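Local atomic coordinates of DPSA (Streptomyces coelicolor, PDB entry 4CY9), a protein that probably oxidises and stores iron inside a shell of twelve identical subunits, as a DNA-binding member of the Dps branch of the ferritins. Residues T37-H42 / M56-V61; R27-N32 / V81-P86; Y7-I12 / A72-A77; N44-H49 / I100-A105. One frame throughout, in Å; residues are numbered along the deposited sequence.

Contact 1. Residues T37-H42 / M56-V61; sequences TLKHVH and MIDPQV
Helices 14-44 and 50-77, two arms of the ferritin-like bundle, pack here through L38, V41 and H42 on one side and I57, D58 and V61 on the other. Their short segments run antiparallel at 162°, with axes 9.5 Å apart. The apolar seam shows how small branches fill such an interface: L38 CB lies 3.6 Å from V61 CG2, and V41 CG1 meets I57 CD1 at 3.5 Å, the two side chains crossing at about a right angle. I57 CG2 rests against the backbone O of L38. Polar groups take over at D58. The K39 chain bends at chi2 (-66°), which turns CD, and beyond it NZ donates to the syn lone pair of D58 OD1 at 2.8 Å in a salt bridge; the same NZ has a second acid, D69 of a neighbouring subunit. OD1 also stands 3.5 Å above the plane of the H42 ring, over its centre, while OD2 lies 3.2 Å from H42 CE1. An alanine in place of K39 would probably leave D58 and the neighbouring D69 without their shared cation and open a gap beside V61 CG1. H42 stacks on H54 and packs on E73 of that same neighbour, a histidine and acid cluster between subunits consistent with the intersubunit ferroxidase centre of Dps proteins.

Contact 2. Residues R27-N32 / V81-P86; sequences RLHALN and VAQGTP
A single water, gripped by H29 and N32 of the helix and by the backbone O of Q83 in the loop, bridges the two segments. H29 ND1 is 2.7 Å from it, and the water sits at the edge of the imidazole, in the plane of the ring. N32 ND2 donates to it at 2.9 Å, and the water in turn donates to the backbone O of Q83, also at 2.9 Å. The other polar atom of each helix side chain is engaged too: H29 NE2 bonds E92 and N32 OD1 bonds H35, which should limit the freedom of both groups to turn away from the water. Beside this polar knot lies a small apolar patch, where L28 CD2 lies 3.9 Å from A82 CB. The imidazole also touches the loop directly, H29 CE1 lying 4.1 Å from Q83 CB. The rest of the Q83 side chain leads away from helix 14-44: its NE2 donates to T85 OG1 at 2.9 Å, almost in the amide plane, and T85, at the N-cap position of helix 86-92, also bonds D97 of a neighbouring subunit. H40 of that subunit receives a bond from the N of G84. The loop thus lies between its own helix 14-44 and the next subunit, and leads from helix 50-77 to the short helix 86-92, the extra helix between the second and third bundle helices that is characteristic of Dps subunits within the ferritin-like fold. Since no direct hydrogen bond joins the two segments, the chemistry implies that their polar attachment depends on the water.

Contact 3. Residues Y7-I12 / A72-A77; sequences YTVPGI and AERIAA
Y7 reaches from the N-terminal tail to the last turn of helix 50-77, its ring lying beside the carbonyls of A76 and A77. From CB the side chain sets out with CG between the backbone N and the carbonyl carbon (chi1 70°), the crowded position. Further along the ring, CE2 comes 3.7 Å from A77 O; CZ follows at 3.9 Å from A76 O, and at the tip OH lies 2.9 Å from that same A76 O. A weak hydrogen bond links the hydroxyl to E160 of a neighbouring subunit. In this ferritin-like fold the contact joins the tail ahead of helix 14-44 to the C-terminal end of helix 50-77, and T8 OG1 bonds L78 O, just past that helix. V9 begins a type II turn that ends at I12; G11 has a positive phi (97°), where a CB would press on the carbonyl O of P10. In one of its two conformers, and so with less certainty, V9 CG2 sits 3.4 Å from A77 O and over one face of the R74 guanidinium, offset toward the rim. R74 forms salt bridges with D134 of its own chain and with E149 of the neighbouring subunit that also supplies E160.

Contact 4. Residues N44-H49 / I100-A105; sequences NVVGPH and IGRADA
Strands 45-46 and 103-104 run parallel, with V45 opposite A103 and V46 opposite D104, and form a two-stranded sheet that stitches the end of helix 14-44 to the start of helix 105-133 in the ferritin-like subunit. A103 is bonded through both backbone polar atoms: its N donates to N44 O at 3.2 Å, the donor nearly along the C=O axis (165°), and its O accepts from V46 N at 3.0 Å, with that donor tilted 33° from the carbonyl plane. A weak bond from A105 N to V46 O continues the ladder, and CA-H groups of R102 and D104 approach the same carbonyls, N44 O and V46 O respectively. V46 touches the other segment with both of its methyls. Its CG1 lies 3.7 Å from R102 CG, the two chains crossing obliquely, while CG2, set between the backbone N and the carbonyl carbon, presses to 3.3 Å from A103 O. An alanine here would probably leave the aliphatic part of R102 without its support and open a gap beside A103 O. The R102 guanidinium makes a salt bridge to E160 of a neighbouring subunit and a hydrogen bond to a glycerol, probably from the crystallisation liquor. D104, modelled in two conformers, holds the N-cap position of helix 105-133. Just past it, the A105 CB methyl lies 4.0 Å from the methylene CB of H49.

How the contacts relate
Contacts 1, 2 and 3 are buried and contact 4 only partly so, yet all four touch the same neighbouring subunit. Contacts 1 and 2 share helix 14-44, contacts 1 and 3 share helix 50-77, and contact 4 lies on the segments that follow and precede bundle helices. Chemistry changes with place: helix packing with a salt bridge in contact 1, a water bridge to a loop in contact 2, tail against helix-end carbonyls in contact 3, and backbone pairing in contact 4. Contacts 2 and 3 meet where L28 CD2 and A82 CB pack on A72; contacts 1 and 4 meet at a probable hydrogen bond from H40 to I100 O. Contacts 3 and 4 stand about 42 Å apart, centre to centre.

Contact 1. Residues T37-H42 / M56-V61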
loop_
_atom_site.group_PDB
_atom_site.type_symbol
_atom_site.label_atom_id
_atom_site.label_comp_id
_atom_site.label_asym_id
_atom_site.label_seq_id
_atom_site.Cartn_x
_atom_site.Cartn_y
_atom_site.Cartn_z
ATOM N N THR A 37 23.360 16.923 -13.208
ATOM C CA THR A 37 24.308 16.205 -14.042
ATOM C C THR A 37 23.921 14.711 -14.086
ATOM O O THR A 37 24.055 14.072 -15.157
ATOM C CB THR A 37 25.741 16.332 -13.446
ATOM O OG1 THR A 37 26.098 17.743 -13.565
ATOM C CG2 THR A 37 26.783 15.469 -14.198
ATOM N N LEU A 38 23.421 14.147 -12.982
ATOM C CA LEU A 38 22.986 12.708 -13.065
ATOM C C LEU A 38 21.804 12.592 -14.049
ATOM O O LEU A 38 21.778 11.590 -14.775
ATOM C CB LEU A 38 22.470 12.268 -11.657
ATOM C CG LEU A 38 23.705 12.083 -10.674
ATOM C CD1 LEU A 38 23.064 11.967 -9.250
ATOM C CD2 LEU A 38 24.442 10.761 -10.994
ATOM N N LYS A 39 20.870 13.550 -14.055
ATOM C CA LYS A 39 19.762 13.409 -15.015
ATOM C C LYS A 39 20.329 13.558 -16.413
ATOM O O LYS A 39 19.907 12.842 -17.330
ATOM C CB LYS A 39 18.708 14.483 -14.810
ATOM C CG LYS A 39 17.635 14.142 -13.685
ATOM C CD LYS A 39 16.866 12.885 -14.287
ATOM C CE LYS A 39 15.571 12.635 -13.596
ATOM N NZ LYS A 39 14.941 11.436 -14.283
ATOM N N HIS A 40 21.244 14.488 -16.612
ATOM C CA HIS A 40 21.893 14.585 -17.959
ATOM C C HIS A 40 22.507 13.281 -18.416
ATOM O O HIS A 40 22.357 12.896 -19.600
ATOM C CB HIS A 40 22.965 15.737 -17.852
ATOM C CG HIS A 40 23.781 15.906 -19.096
ATOM N ND1 HIS A 40 23.411 16.755 -20.120
ATOM C CD2 HIS A 40 24.952 15.257 -19.509
ATOM C CE1 HIS A 40 24.333 16.672 -21.111
ATOM N NE2 HIS A 40 25.270 15.756 -20.756
ATOM N N VAL A 41 23.211 12.601 -17.511
ATOM C CA VAL A 41 23.790 11.309 -17.895
ATOM C C VAL A 41 22.649 10.335 -18.202
ATOM O O VAL A 41 22.696 9.542 -19.168
ATOM C CB VAL A 41 24.722 10.776 -16.763
ATOM C CG1 VAL A 41 25.220 9.389 -17.160
ATOM C CG2 VAL A 41 25.956 11.745 -16.660
ATOM N N HIS A 42 21.647 10.239 -17.334
ATOM C CA HIS A 42 20.511 9.330 -17.542
ATOM C C HIS A 42 19.922 9.518 -18.951
ATOM O O HIS A 42 19.559 8.541 -19.610
ATOM C CB HIS A 42 19.520 9.682 -16.445
ATOM C CG HIS A 42 18.192 8.989 -16.498
ATOM N ND1 HIS A 42 17.988 7.762 -15.940
ATOM C CD2 HIS A 42 16.924 9.515 -16.787
ATOM C CE1 HIS A 42 16.685 7.384 -16.009
ATOM N NE2 HIS A 42 16.004 8.506 -16.552
ATOM N N MET A 56 19.938 2.530 -13.223
ATOM C CA MET A 56 20.712 2.634 -11.912
ATOM C C MET A 56 20.888 4.137 -11.330
ATOM O O MET A 56 20.992 4.423 -10.106
ATOM C CB MET A 56 22.080 2.173 -12.114
ATOM C CG MET A 56 23.058 2.372 -10.938
ATOM S SD MET A 56 24.765 1.664 -11.300
ATOM C CE MET A 56 25.787 3.067 -11.945
ATOM N N ILE A 57 20.933 5.082 -12.250
ATOM C CA ILE A 57 21.091 6.517 -11.827
ATOM C C ILE A 57 19.823 6.999 -11.159
ATOM O O ILE A 57 19.841 7.900 -10.316
ATOM C CB ILE A 57 21.421 7.336 -13.139
ATOM C CG1 ILE A 57 22.820 7.007 -13.510
ATOM C CG2 ILE A 57 21.110 8.857 -12.897
ATOM C CD1 ILE A 57 23.199 7.636 -14.894
ATOM N N ASP A 58 18.648 6.461 -11.570
ATOM C CA ASP A 58 17.412 7.170 -11.093
ATOM C C ASP A 58 17.260 7.184 -9.518
ATOM O O ASP A 58 16.881 8.271 -9.015
ATOM C CB ASP A 58 16.174 6.732 -11.988
ATOM C CG ASP A 58 15.650 7.956 -12.929
ATOM O OD1 ASP A 58 16.157 9.325 -13.002
ATOM O OD2 ASP A 58 14.646 7.586 -13.551
ATOM N N PRO A 59 17.535 6.127 -8.784
ATOM C CA PRO A 59 17.380 6.318 -7.370
ATOM C C PRO A 59 18.467 7.258 -6.762
ATOM O O PRO A 59 18.209 7.852 -5.713
ATOM C CB PRO A 59 17.563 4.958 -6.762
ATOM C CG PRO A 59 18.256 4.096 -7.802
ATOM C CD PRO A 59 17.682 4.633 -9.096
ATOM N N GLN A 60 19.642 7.353 -7.390
ATOM C CA GLN A 60 20.642 8.275 -6.891
ATOM C C GLN A 60 20.208 9.742 -7.170
ATOM O O GLN A 60 20.445 10.603 -6.325
ATOM C CB GLN A 60 21.955 7.969 -7.596
ATOM C CG GLN A 60 23.023 8.955 -7.184
ATOM C CD GLN A 60 23.513 8.830 -5.688
ATOM O OE1 GLN A 60 22.912 8.080 -4.783
ATOM N NE2 GLN A 60 24.557 9.519 -5.396
ATOM N N VAL A 61 19.510 9.990 -8.291
ATOM C CA VAL A 61 18.962 11.344 -8.560
ATOM C C VAL A 61 18.058 11.722 -7.398
ATOM O O VAL A 61 18.109 12.812 -6.811
ATOM C CB VAL A 61 18.122 11.376 -9.873
ATOM C CG1 VAL A 61 17.366 12.728 -9.982
ATOM C CG2 VAL A 61 19.113 11.278 -11.057
#

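Contact 2. Residues R27-N32 / V81-P86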
loop_
_atom_site.group_PDB
_atom_site.type_symbol
_atom_site.label_atom_id
_atom_site.label_comp_id
_atom_site.label_asym_id
_atom_site.label_seq_id
_atom_site.Cartn_x
_atom_site.Cartn_y
_atom_site.Cartn_z
ATOM N N ARG A 27 28.274 23.482 -0.595
ATOM C CA ARG A 27 27.940 22.087 -0.713
ATOM C C ARG A 27 26.543 21.992 -1.418
ATOM O O ARG A 27 26.344 21.012 -2.170
ATOM C CB ARG A 27 27.768 21.441 0.644
ATOM C CG ARG A 27 29.150 21.263 1.365
ATOM C CD ARG A 27 30.148 20.442 0.575
ATOM N NE ARG A 27 30.985 21.300 -0.279
ATOM C CZ ARG A 27 31.417 20.968 -1.508
ATOM N NH1 ARG A 27 31.004 19.832 -2.175
ATOM N NH2 ARG A 27 32.401 21.718 -2.084
ATOM N N LEU A 28 25.640 22.928 -1.150
ATOM C CA LEU A 28 24.320 22.899 -1.865
ATOM C C LEU A 28 24.510 23.134 -3.368
ATOM O O LEU A 28 23.928 22.378 -4.190
ATOM C CB LEU A 28 23.395 23.953 -1.254
ATOM C CG LEU A 28 22.045 24.119 -1.965
ATOM C CD1 LEU A 28 21.249 22.751 -1.900
ATOM C CD2 LEU A 28 21.237 25.149 -1.133
ATOM N N HIS A 29 25.384 24.075 -3.807
ATOM C CA HIS A 29 25.610 24.126 -5.266
ATOM C C HIS A 29 26.141 22.828 -5.822
ATOM O O HIS A 29 25.778 22.427 -6.886
ATOM C CB HIS A 29 26.712 25.249 -5.528
ATOM C CG HIS A 29 26.191 26.632 -5.243
ATOM N ND1 HIS A 29 24.905 27.033 -5.516
ATOM C CD2 HIS A 29 26.864 27.738 -4.722
ATOM C CE1 HIS A 29 24.790 28.361 -5.145
ATOM N NE2 HIS A 29 25.960 28.762 -4.657
ATOM N N ALA A 30 27.062 22.195 -5.069
ATOM C CA ALA A 30 27.569 20.890 -5.563
ATOM C C ALA A 30 26.483 19.816 -5.683
ATOM O O ALA A 30 26.531 19.042 -6.663
ATOM C CB ALA A 30 28.795 20.364 -4.771
ATOM N N LEU A 31 25.597 19.750 -4.698
ATOM C CA LEU A 31 24.563 18.700 -4.753
ATOM C C LEU A 31 23.565 19.060 -5.871
ATOM O O LEU A 31 23.122 18.136 -6.574
ATOM C CB LEU A 31 23.822 18.651 -3.393
ATOM C CG LEU A 31 24.767 18.024 -2.312
ATOM C CD1 LEU A 31 23.998 18.305 -0.950
ATOM C CD2 LEU A 31 24.901 16.470 -2.485
ATOM N N ASN A 32 23.253 20.362 -6.082
ATOM C CA ASN A 32 22.302 20.670 -7.163
ATOM C C ASN A 32 22.937 20.421 -8.488
ATOM O O ASN A 32 22.300 19.845 -9.389
ATOM C CB ASN A 32 21.922 22.139 -7.045
ATOM C CG ASN A 32 20.861 22.370 -5.934
ATOM O OD1 ASN A 32 20.137 21.454 -5.518
ATOM N ND2 ASN A 32 20.750 23.677 -5.469
ATOM N N VAL A 81 20.456 32.082 3.663
ATOM C CA VAL A 81 19.611 31.997 2.466
ATOM C C VAL A 81 20.164 30.805 1.656
ATOM O O VAL A 81 21.317 30.790 1.297
ATOM C CB VAL A 81 19.684 33.323 1.672
ATOM C CG1 VAL A 81 18.934 33.094 0.340
ATOM C CG2 VAL A 81 19.102 34.469 2.543
ATOM N N ALA A 82 19.350 29.790 1.402
ATOM C CA ALA A 82 19.824 28.676 0.558
ATOM C C ALA A 82 19.647 29.073 -0.889
ATOM O O ALA A 82 18.542 28.761 -1.441
ATOM C CB ALA A 82 18.899 27.495 0.870
ATOM N N GLN A 83 20.732 29.368 -1.579
ATOM C CA GLN A 83 20.611 29.899 -2.955
ATOM C C GLN A 83 20.501 28.716 -3.939
ATOM O O GLN A 83 21.405 27.865 -4.026
ATOM C CB GLN A 83 21.943 30.648 -3.247
ATOM C CG GLN A 83 21.717 31.402 -4.584
ATOM C CD GLN A 83 20.597 32.429 -4.555
ATOM O OE1 GLN A 83 20.356 33.125 -3.539
ATOM N NE2 GLN A 83 19.842 32.508 -5.691
ATOM N N GLY A 84 19.353 28.627 -4.629
ATOM C CA GLY A 84 19.072 27.432 -5.445
ATOM C C GLY A 84 18.997 27.750 -6.950
ATOM O O GLY A 84 18.755 26.803 -7.714
ATOM N N THR A 85 19.228 29.001 -7.338
ATOM C CA THR A 85 19.007 29.379 -8.815
ATOM C C THR A 85 20.285 28.996 -9.596
ATOM O O THR A 85 21.379 28.935 -9.086
ATOM C CB THR A 85 18.681 30.876 -8.985
ATOM O OG1 THR A 85 19.805 31.601 -8.472
ATOM C CG2 THR A 85 17.401 31.199 -8.184
ATOM N N PRO A 86 20.147 28.664 -10.880
ATOM C CA PRO A 86 21.289 28.142 -11.604
ATOM C C PRO A 86 22.326 29.245 -11.945
ATOM O O PRO A 86 23.491 28.916 -12.063
ATOM C CB PRO A 86 20.649 27.585 -12.938
ATOM C CG PRO A 86 19.295 28.338 -13.089
ATOM C CD PRO A 86 18.834 28.482 -11.600
HETATM O O HOH W 1 22.429 25.948 -5.958
#

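Contact 3. Residues Y7-I12 / A72-A77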
loop_
_atom_site.group_PDB
_atom_site.type_symbol
_atom_site.label_atom_id
_atom_site.label_comp_id
_atom_site.label_asym_id
_atom_site.label_seq_id
_atom_site.Cartn_x
_atom_site.Cartn_y
_atom_site.Cartn_z
ATOM N N TYR A 7 19.870 35.543 13.493
ATOM C CA TYR A 7 19.553 34.613 14.527
ATOM C C TYR A 7 20.185 33.320 14.028
ATOM O O TYR A 7 20.459 33.243 12.856
ATOM C CB TYR A 7 17.940 34.412 14.618
ATOM C CG TYR A 7 17.411 33.649 13.394
ATOM C CD1 TYR A 7 17.041 34.343 12.218
ATOM C CD2 TYR A 7 17.253 32.200 13.392
ATOM C CE1 TYR A 7 16.590 33.680 11.109
ATOM C CE2 TYR A 7 16.870 31.517 12.204
ATOM C CZ TYR A 7 16.483 32.270 11.102
ATOM O OH TYR A 7 16.090 31.620 9.940
ATOM N N THR A 8 20.343 32.320 14.880
ATOM C CA THR A 8 20.788 30.979 14.404
ATOM C C THR A 8 20.227 29.954 15.377
ATOM O O THR A 8 19.498 30.328 16.339
ATOM C CB THR A 8 22.325 30.992 14.194
ATOM O OG1 THR A 8 22.669 29.778 13.525
ATOM C CG2 THR A 8 23.075 31.006 15.598
ATOM N N VAL A 9 20.619 28.734 15.210
ATOM C CA VAL A 9 20.156 27.661 15.998
ATOM C C VAL A 9 20.621 27.906 17.480
ATOM O O VAL A 9 21.747 28.471 17.639
ATOM C CB VAL A 9 20.895 26.520 15.379
ATOM C CG1 VAL A 9 20.780 25.343 16.320
ATOM C CG2 VAL A 9 20.264 26.180 13.993
ATOM N N PRO A 10 19.802 27.591 18.471
ATOM C CA PRO A 10 20.256 27.839 19.885
ATOM C C PRO A 10 21.611 27.141 20.141
ATOM O O PRO A 10 21.850 25.975 19.756
ATOM C CB PRO A 10 19.151 27.164 20.700
ATOM C CG PRO A 10 17.880 27.504 19.908
ATOM C CD PRO A 10 18.409 27.091 18.469
ATOM N N GLY A 11 22.469 27.893 20.845
ATOM C CA GLY A 11 23.717 27.215 21.298
ATOM C C GLY A 11 24.869 27.494 20.361
ATOM O O GLY A 11 26.021 27.024 20.672
ATOM N N ILE A 12 24.647 28.102 19.184
ATOM C CA ILE A 12 25.679 28.372 18.173
ATOM C C ILE A 12 25.839 29.876 18.131
ATOM O O ILE A 12 24.854 30.586 18.106
ATOM C CB ILE A 12 25.230 27.902 16.737
ATOM C CG1 ILE A 12 25.030 26.380 16.704
ATOM C CG2 ILE A 12 26.259 28.350 15.668
ATOM C CD1 ILE A 12 24.738 25.830 15.315
ATOM N N ALA A 72 19.834 22.549 2.258
ATOM C CA ALA A 72 19.179 23.877 2.153
ATOM C C ALA A 72 18.399 24.254 3.416
ATOM O O ALA A 72 18.470 25.410 3.837
ATOM C CB ALA A 72 18.192 23.866 0.919
ATOM N N GLU A 73 17.606 23.312 3.945
ATOM C CA GLU A 73 16.785 23.657 5.110
ATOM C C GLU A 73 17.702 23.829 6.356
ATOM O O GLU A 73 17.332 24.553 7.259
ATOM C CB GLU A 73 15.738 22.559 5.373
ATOM C CG GLU A 73 14.736 22.777 4.169
ATOM C CD GLU A 73 13.399 21.975 4.379
ATOM O OE1 GLU A 73 13.477 20.987 5.157
ATOM O OE2 GLU A 73 12.500 22.200 3.587
ATOM N N ARG A 74 18.885 23.195 6.313
ATOM C CA ARG A 74 19.793 23.401 7.489
ATOM C C ARG A 74 20.413 24.802 7.374
ATOM O O ARG A 74 20.543 25.533 8.392
ATOM C CB ARG A 74 20.932 22.340 7.431
ATOM C CG ARG A 74 21.847 22.489 8.690
ATOM C CD ARG A 74 20.952 22.181 9.955
ATOM N NE ARG A 74 21.834 22.219 11.180
ATOM C CZ ARG A 74 21.290 22.156 12.412
ATOM N NH1 ARG A 74 19.946 22.075 12.538
ATOM N NH2 ARG A 74 22.115 22.253 13.474
ATOM N N ILE A 75 20.718 25.224 6.161
ATOM C CA ILE A 75 21.138 26.659 5.966
ATOM C C ILE A 75 20.079 27.600 6.504
ATOM O O ILE A 75 20.367 28.576 7.229
ATOM C CB ILE A 75 21.330 26.947 4.473
ATOM C CG1 ILE A 75 22.696 26.288 3.990
ATOM C CG2 ILE A 75 21.456 28.487 4.267
ATOM C CD1 ILE A 75 22.849 26.218 2.422
ATOM N N ALA A 76 18.801 27.318 6.161
ATOM C CA ALA A 76 17.749 28.240 6.600
ATOM C C ALA A 76 17.586 28.213 8.129
ATOM O O ALA A 76 17.484 29.300 8.778
ATOM C CB ALA A 76 16.400 27.778 5.906
ATOM N N ALA A 77 17.703 27.023 8.769
ATOM C CA ALA A 77 17.590 26.927 10.242
ATOM C C ALA A 77 18.779 27.686 10.893
ATOM O O ALA A 77 18.606 28.286 11.940
ATOM C CB ALA A 77 17.605 25.458 10.650
#

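Contact 4. Residues N44-H49 / I100-A105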
loop_
_atom_site.group_PDB
_atom_site.type_symbol
_atom_site.label_atom_id
_atom_site.label_comp_id
_atom_site.label_asym_id
_atom_site.label_seq_id
_atom_site.Cartn_x
_atom_site.Cartn_y
_atom_site.Cartn_z
ATOM N N ASN A 44 21.342 10.770 -21.671
ATOM C CA ASN A 44 22.268 10.795 -22.804
ATOM C C ASN A 44 23.246 9.619 -22.829
ATOM O O ASN A 44 24.166 9.610 -23.638
ATOM C CB ASN A 44 23.088 12.104 -22.757
ATOM C CG ASN A 44 22.168 13.335 -22.994
ATOM O OD1 ASN A 44 22.038 14.269 -22.135
ATOM N ND2 ASN A 44 21.439 13.279 -24.118
ATOM N N VAL A 45 23.008 8.566 -22.053
ATOM C CA VAL A 45 23.767 7.334 -22.183
ATOM C C VAL A 45 23.238 6.499 -23.369
ATOM O O VAL A 45 22.027 6.465 -23.565
ATOM C CB VAL A 45 23.618 6.417 -20.891
ATOM C CG1 VAL A 45 24.561 6.896 -19.812
ATOM C CG2 VAL A 45 22.171 6.327 -20.336
ATOM N N VAL A 46 24.124 5.826 -24.075
ATOM C CA VAL A 46 23.751 4.917 -25.202
ATOM C C VAL A 46 24.597 3.650 -25.101
ATOM O O VAL A 46 25.535 3.519 -24.286
ATOM C CB VAL A 46 24.004 5.662 -26.593
ATOM C CG1 VAL A 46 23.020 6.871 -26.675
ATOM C CG2 VAL A 46 25.476 6.089 -26.776
ATOM N N GLY A 47 24.303 2.760 -26.041
ATOM C CA GLY A 47 25.082 1.540 -26.197
ATOM C C GLY A 47 24.446 0.443 -25.396
ATOM O O GLY A 47 23.440 0.569 -24.768
ATOM N N PRO A 48 25.077 -0.784 -25.436
ATOM C CA PRO A 48 24.461 -2.018 -25.012
ATOM C C PRO A 48 24.237 -2.094 -23.548
ATOM O O PRO A 48 23.386 -2.910 -23.111
ATOM C CB PRO A 48 25.514 -3.092 -25.439
ATOM C CG PRO A 48 26.446 -2.485 -26.299
ATOM C CD PRO A 48 26.274 -0.976 -26.298
ATOM N N HIS A 49 24.871 -1.212 -22.743
ATOM C CA HIS A 49 24.514 -1.158 -21.295
ATOM C C HIS A 49 23.512 -0.067 -20.978
ATOM O O HIS A 49 23.365 0.287 -19.828
ATOM C CB HIS A 49 25.835 -0.892 -20.492
ATOM C CG HIS A 49 26.823 -2.031 -20.674
ATOM N ND1 HIS A 49 26.631 -3.236 -19.968
ATOM C CD2 HIS A 49 27.921 -2.160 -21.406
ATOM C CE1 HIS A 49 27.654 -4.062 -20.362
ATOM N NE2 HIS A 49 28.379 -3.457 -21.238
ATOM N N ILE A 100 30.523 15.677 -20.937
ATOM C CA ILE A 100 30.167 14.565 -21.837
ATOM C C ILE A 100 28.730 14.774 -22.353
ATOM O O ILE A 100 27.801 14.978 -21.495
ATOM C CB ILE A 100 30.177 13.197 -21.083
ATOM C CG1 ILE A 100 31.553 13.021 -20.383
ATOM C CG2 ILE A 100 29.971 12.046 -22.088
ATOM C CD1 ILE A 100 32.783 13.177 -21.343
ATOM N N GLY A 101 28.521 14.733 -23.689
ATOM C CA GLY A 101 27.093 14.796 -24.173
ATOM C C GLY A 101 26.607 13.342 -24.349
ATOM O O GLY A 101 26.536 12.520 -23.384
ATOM N N ARG A 102 26.198 12.989 -25.577
ATOM C CA ARG A 102 25.787 11.612 -25.776
ATOM C C ARG A 102 27.041 10.729 -25.774
ATOM O O ARG A 102 28.096 11.072 -26.432
ATOM C CB ARG A 102 25.066 11.487 -27.161
ATOM C CG ARG A 102 24.708 10.045 -27.437
ATOM C CD ARG A 102 24.559 9.956 -28.954
ATOM N NE ARG A 102 23.390 10.625 -29.319
ATOM C CZ ARG A 102 23.227 11.688 -30.153
ATOM N NH1 ARG A 102 24.160 12.448 -30.723
ATOM N NH2 ARG A 102 21.976 12.044 -30.376
ATOM N N ALA A 103 27.029 9.595 -25.077
ATOM C CA ALA A 103 28.239 8.707 -25.060
ATOM C C ALA A 103 27.855 7.381 -24.535
ATOM O O ALA A 103 26.816 7.208 -23.934
ATOM C CB ALA A 103 29.368 9.281 -24.112
ATOM N N ASP A 104 28.741 6.404 -24.764
ATOM C CA ASP A 104 28.411 5.110 -24.245
ATOM C C ASP A 104 28.466 5.121 -22.679
ATOM O O ASP A 104 29.048 5.933 -22.028
ATOM C CB ASP A 104 29.343 4.038 -24.801
ATOM C CG ASP A 104 30.515 3.770 -23.903
ATOM O OD1 ASP A 104 31.295 4.696 -23.661
ATOM O OD2 ASP A 104 30.560 2.677 -23.264
ATOM N N ALA A 105 27.757 4.163 -22.128
ATOM C CA ALA A 105 27.379 4.196 -20.737
ATOM C C ALA A 105 28.598 4.050 -19.965
ATOM O O ALA A 105 28.823 4.789 -18.930
ATOM C CB ALA A 105 26.219 3.137 -20.383
#